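Local coordinates for protein AT5g51720/MIO24_14 (PDB 3S2R) that acts as an iron-sulfur transfer protein, carrying one [2Fe-2S] cluster per subunit of its homodimer, and plays a role in plant development, senescence and iron metabolism, at residues 44-50 with 77-83. The protein carries 1 engineered substitution. Sequence-based numbering, arbitrary orientation.
Sequences NITPYCR and PLLLKKQ. With FES (Fe2/s2 (inorganic) cluster), chain D.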
ATOM      1  N   ASN B  44       4.716   7.827  18.578  1.00  9.36           N
ATOM      2  CA  ASN B  44       3.664   8.750  18.221  1.00  9.75           C
ATOM      3  C   ASN B  44       3.299   8.683  16.744  1.00  9.44           C
ATOM      4  O   ASN B  44       2.122   8.804  16.389  1.00 11.00           O
ATOM      5  CB  ASN B  44       4.020  10.191  18.611  1.00 10.71           C
ATOM      6  CG  ASN B  44       2.922  11.133  18.327  1.00 12.67           C
ATOM      7  OD1 ASN B  44       1.792  10.933  18.812  1.00 16.39           O
ATOM      8  ND2 ASN B  44       3.190  12.110  17.479  1.00 14.79           N
ATOM      9  N   ILE B  45       4.299   8.481  15.860  1.00  9.05           N
ATOM     10  CA  ILE B  45       4.094   8.385  14.427  1.00  9.13           C
ATOM     11  C   ILE B  45       4.723   7.090  13.924  1.00  9.51           C
ATOM     12  O   ILE B  45       5.888   6.817  14.190  1.00 10.93           O
ATOM     13  CB  ILE B  45       4.677   9.599  13.668  1.00 10.68           C
ATOM     14  CG1 ILE B  45       4.115  10.905  14.244  1.00 12.56           C
ATOM     15  CG2 ILE B  45       4.340   9.434  12.186  1.00 12.88           C
ATOM     16  CD1 ILE B  45       4.670  12.156  13.545  1.00 14.54           C
ATOM     17  N   THR B  46       3.944   6.307  13.199  1.00 10.00           N
ATOM     18  CA  THR B  46       4.421   5.028  12.662  1.00  9.97           C
ATOM     19  C   THR B  46       4.052   4.998  11.185  1.00 10.10           C
ATOM     20  O   THR B  46       2.842   5.005  10.862  1.00 10.25           O
ATOM     21  CB  THR B  46       3.813   3.829  13.380  1.00 11.05           C
ATOM     22  OG1 THR B  46       4.015   4.002  14.796  1.00 11.65           O
ATOM     23  CG2 THR B  46       4.506   2.527  12.928  1.00 11.89           C
ATOM     24  N   PRO B  47       5.043   4.964  10.254  1.00  9.70           N
ATOM     25  CA  PRO B  47       4.728   4.984   8.839  1.00  9.72           C
ATOM     26  C   PRO B  47       4.524   3.581   8.271  1.00  8.90           C
ATOM     27  O   PRO B  47       5.360   2.682   8.482  1.00  9.91           O
ATOM     28  CB  PRO B  47       5.967   5.642   8.227  1.00 11.52           C
ATOM     29  CG  PRO B  47       7.112   5.201   9.110  1.00 12.17           C
ATOM     30  CD  PRO B  47       6.506   5.125  10.493  1.00 12.12           C
ATOM     31  N   TYR B  48       3.417   3.419   7.534  1.00 10.10           N
ATOM     32  CA  TYR B  48       3.025   2.178   6.913  1.00 10.21           C
ATOM     33  C   TYR B  48       3.189   2.284   5.401  1.00 10.05           C
ATOM     34  O   TYR B  48       2.838   3.273   4.773  1.00 11.00           O
ATOM     35  CB  TYR B  48       1.603   1.785   7.309  1.00 11.43           C
ATOM     36  CG  TYR B  48       1.570   1.077   8.623  1.00 11.46           C
ATOM     37  CD1 TYR B  48       1.412  -0.312   8.696  1.00 11.44           C
ATOM     38  CD2 TYR B  48       1.767   1.757   9.817  1.00 12.03           C
ATOM     39  CE1 TYR B  48       1.454  -0.981   9.924  1.00 13.22           C
ATOM     40  CE2 TYR B  48       1.780   1.086  11.034  1.00 12.35           C
ATOM     41  CZ  TYR B  48       1.640  -0.284  11.076  1.00 13.94           C
ATOM     42  OH  TYR B  48       1.697  -0.971  12.271  1.00 15.34           O
ATOM     43  N   CYS B  49       3.699   1.211   4.813  1.00  9.62           N
ATOM     44  CA  CYS B  49       4.023   1.143   3.407  1.00 10.86           C
ATOM     45  C   CYS B  49       2.814   1.054   2.504  1.00 10.45           C
ATOM     46  O   CYS B  49       1.887   0.257   2.714  1.00 11.34           O
ATOM     47  CB  CYS B  49       4.944  -0.094   3.172  1.00 11.58           C
ATOM     48  SG  CYS B  49       5.539  -0.242   1.451  1.00 11.14           S
ATOM     49  N   ARG B  50       2.841   1.874   1.464  1.00 10.63           N
ATOM     50  CA  ARG B  50       1.846   1.806   0.382  1.00 11.02           C
ATOM     51  C   ARG B  50       2.487   1.533  -0.971  1.00 11.86           C
ATOM     52  O   ARG B  50       1.833   1.684  -1.999  1.00 13.05           O
ATOM     53  CB  ARG B  50       1.020   3.077   0.355  1.00 11.65           C
ATOM     54  CG  ARG B  50       0.273   3.317   1.702  1.00 10.44           C
ATOM     55  CD  ARG B  50      -0.747   4.423   1.619  1.00 10.47           C
ATOM     56  NE  ARG B  50      -0.108   5.732   1.406  1.00 11.27           N
ATOM     57  CZ  ARG B  50      -0.766   6.880   1.415  1.00 10.50           C
ATOM     58  NH1 ARG B  50      -2.058   6.930   1.724  1.00 11.58           N
ATOM     59  NH2 ARG B  50      -0.121   8.015   1.147  1.00 11.42           N
ATOM     60  N   PRO B  77       4.139   6.827   2.233  1.00  4.40           N
ATOM     61  CA  PRO B  77       3.509   6.039   3.269  1.00  4.22           C
ATOM     62  C   PRO B  77       2.278   6.716   3.908  1.00  3.70           C
ATOM     63  O   PRO B  77       1.982   7.909   3.693  1.00  4.41           O
ATOM     64  CB  PRO B  77       4.612   5.958   4.354  1.00  4.17           C
ATOM     65  CG  PRO B  77       5.435   7.190   4.149  1.00  4.06           C
ATOM     66  CD  PRO B  77       5.477   7.314   2.671  1.00  5.10           C
ATOM     67  N   LEU B  78       1.563   5.913   4.656  1.00  8.06           N
ATOM     68  CA  LEU B  78       0.464   6.341   5.553  1.00  8.12           C
ATOM     69  C   LEU B  78       1.016   6.499   6.957  1.00  8.41           C
ATOM     70  O   LEU B  78       1.616   5.570   7.489  1.00  9.43           O
ATOM     71  CB  LEU B  78      -0.631   5.286   5.495  1.00  8.92           C
ATOM     72  CG  LEU B  78      -1.877   5.640   6.323  1.00  9.49           C
ATOM     73  CD1 LEU B  78      -2.663   6.781   5.651  1.00 10.81           C
ATOM     74  CD2 LEU B  78      -2.783   4.401   6.413  1.00 11.38           C
ATOM     75  N   LEU B  79       0.835   7.672   7.567  1.00  8.64           N
ATOM     76  CA  LEU B  79       1.388   7.948   8.879  1.00  8.97           C
ATOM     77  C   LEU B  79       0.318   7.744   9.920  1.00  8.73           C
ATOM     78  O   LEU B  79      -0.666   8.484   9.931  1.00 10.31           O
ATOM     79  CB  LEU B  79       1.913   9.407   8.992  1.00  9.61           C
ATOM     80  CG  LEU B  79       2.904   9.804   7.895  1.00 10.10           C
ATOM     81  CD1 LEU B  79       3.425  11.215   8.156  1.00 11.36           C
ATOM     82  CD2 LEU B  79       4.099   8.835   7.799  1.00 11.71           C
ATOM     83  N   LEU B  80       0.471   6.747  10.775  1.00  9.09           N
ATOM     84  CA  LEU B  80      -0.463   6.529  11.864  1.00  9.78           C
ATOM     85  C   LEU B  80       0.011   7.278  13.086  1.00  9.76           C
ATOM     86  O   LEU B  80       1.157   7.052  13.533  1.00 10.07           O
ATOM     87  CB  LEU B  80      -0.652   5.029  12.179  1.00 10.68           C
ATOM     88  CG  LEU B  80      -1.059   4.136  10.995  1.00 10.53           C
ATOM     89  CD1 LEU B  80      -1.315   2.745  11.497  1.00 11.00           C
ATOM     90  CD2 LEU B  80      -2.291   4.707  10.255  1.00 10.86           C
ATOM     91  N   LYS B  81      -0.841   8.156  13.617  1.00  9.86           N
ATOM     92  CA  LYS B  81      -0.454   9.052  14.675  1.00 10.54           C
ATOM     93  C   LYS B  81      -1.307   8.845  15.903  1.00 10.90           C
ATOM     94  O   LYS B  81      -2.523   8.709  15.822  1.00 11.21           O
ATOM     95  CB  LYS B  81      -0.592  10.504  14.207  1.00 11.27           C
ATOM     96  CG  LYS B  81       0.193  10.853  13.000  1.00 11.62           C
ATOM     97  CD  LYS B  81       0.175  12.329  12.699  1.00 12.97           C
ATOM     98  CE  LYS B  81       1.100  12.669  11.518  1.00 15.62           C
ATOM     99  NZ  LYS B  81       1.033  14.111  11.246  1.00 18.93           N
ATOM    100  N   LYS B  82      -0.646   8.839  17.047  1.00 11.27           N
ATOM    101  CA  LYS B  82      -1.365   8.713  18.325  1.00 12.72           C
ATOM    102  C   LYS B  82      -2.017  10.030  18.747  1.00 13.78           C
ATOM    103  O   LYS B  82      -2.970   9.998  19.523  1.00 14.73           O
ATOM    104  CB  LYS B  82      -0.440   8.204  19.438  1.00 13.06           C
ATOM    105  CG  LYS B  82       0.080   6.786  19.252  1.00 14.79           C
ATOM    106  CD  LYS B  82       0.930   6.427  20.499  1.00 17.68           C
ATOM    107  CE  LYS B  82       1.453   5.096  20.597  1.00 22.72           C
ATOM    108  NZ  LYS B  82       1.846   4.971  22.030  1.00 24.74           N
ATOM    109  N   GLN B  83      -1.445  11.153  18.314  1.00 16.91           N
ATOM    110  CA  GLN B  83      -1.859  12.487  18.680  1.00 19.19           C
ATOM    111  C   GLN B  83      -1.796  13.335  17.440  1.00 20.49           C
ATOM    112  O   GLN B  83      -1.036  13.100  16.518  1.00 20.33           O
ATOM    113  CB  GLN B  83      -0.896  13.066  19.737  1.00 21.24           C
ATOM    114  CG  GLN B  83      -0.832  12.308  21.079  1.00 23.26           C
ATOM    115  CD  GLN B  83      -2.121  12.417  21.912  1.00 23.94           C
ATOM    116  OE1 GLN B  83      -2.936  13.349  21.726  1.00 25.48           O
ATOM    117  NE2 GLN B  83      -2.304  11.467  22.839  1.00 27.89           N
TER
HETATM  118 FE1  FES D 500       6.735   1.650   0.878  1.00 15.67          FE
HETATM  119 FE2  FES D 500       7.787   3.822   2.150  1.00 15.61          FE
HETATM  120  S1  FES D 500       8.703   1.802   1.829  1.00 16.73           S
HETATM  121  S2  FES D 500       5.705   3.586   1.284  1.00 14.80           S
HETATM  122  O   HOH W   1       1.406  14.138  16.067  1.00 17.59           O
HETATM  123  O   HOH W   2       2.007   5.549  15.789  1.00 11.02           O
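T46 pairs with L80 and Y48 with L78 as the hydrogen-bonded pairs of a two-stranded antiparallel sheet in the NEET fold, continued by a parallel strand of the second subunit alongside 78-81. Both amides and both carbonyls of each pair are used: Y48 N reaches L78 O at 2.8 Å and nearly straight (169°), while L80 N approaches T46 O from 36° above the carbonyl plane. L80 O accepts twice, from T46 N and from a water 2.8 Å away that also bonds T46 OG1. Two residues further along, K82 N donates to N44 O. Y48 CE2 meets L80 CD1 at 3.5 Å, the side chains crossing at about a right angle. C49 SG binds an iron of the [2Fe-2S] cluster (FE1) at 2.3 Å, alongside C51. R50, bent at chi3 (-67°), lays one guanidinium face over the P77-L78 peptide. NH2 sits badly angled to P77 O; NE bonds G76 O, NH1 D34 of the second subunit and NH2, weakly, V32 O of that subunit. A leucine here would probably leave D34 without its salt-bridge mate and G76 O without its donor. At the far end, a water accepts from N44 ND2 and donates to Q83 O at 2.7 Å.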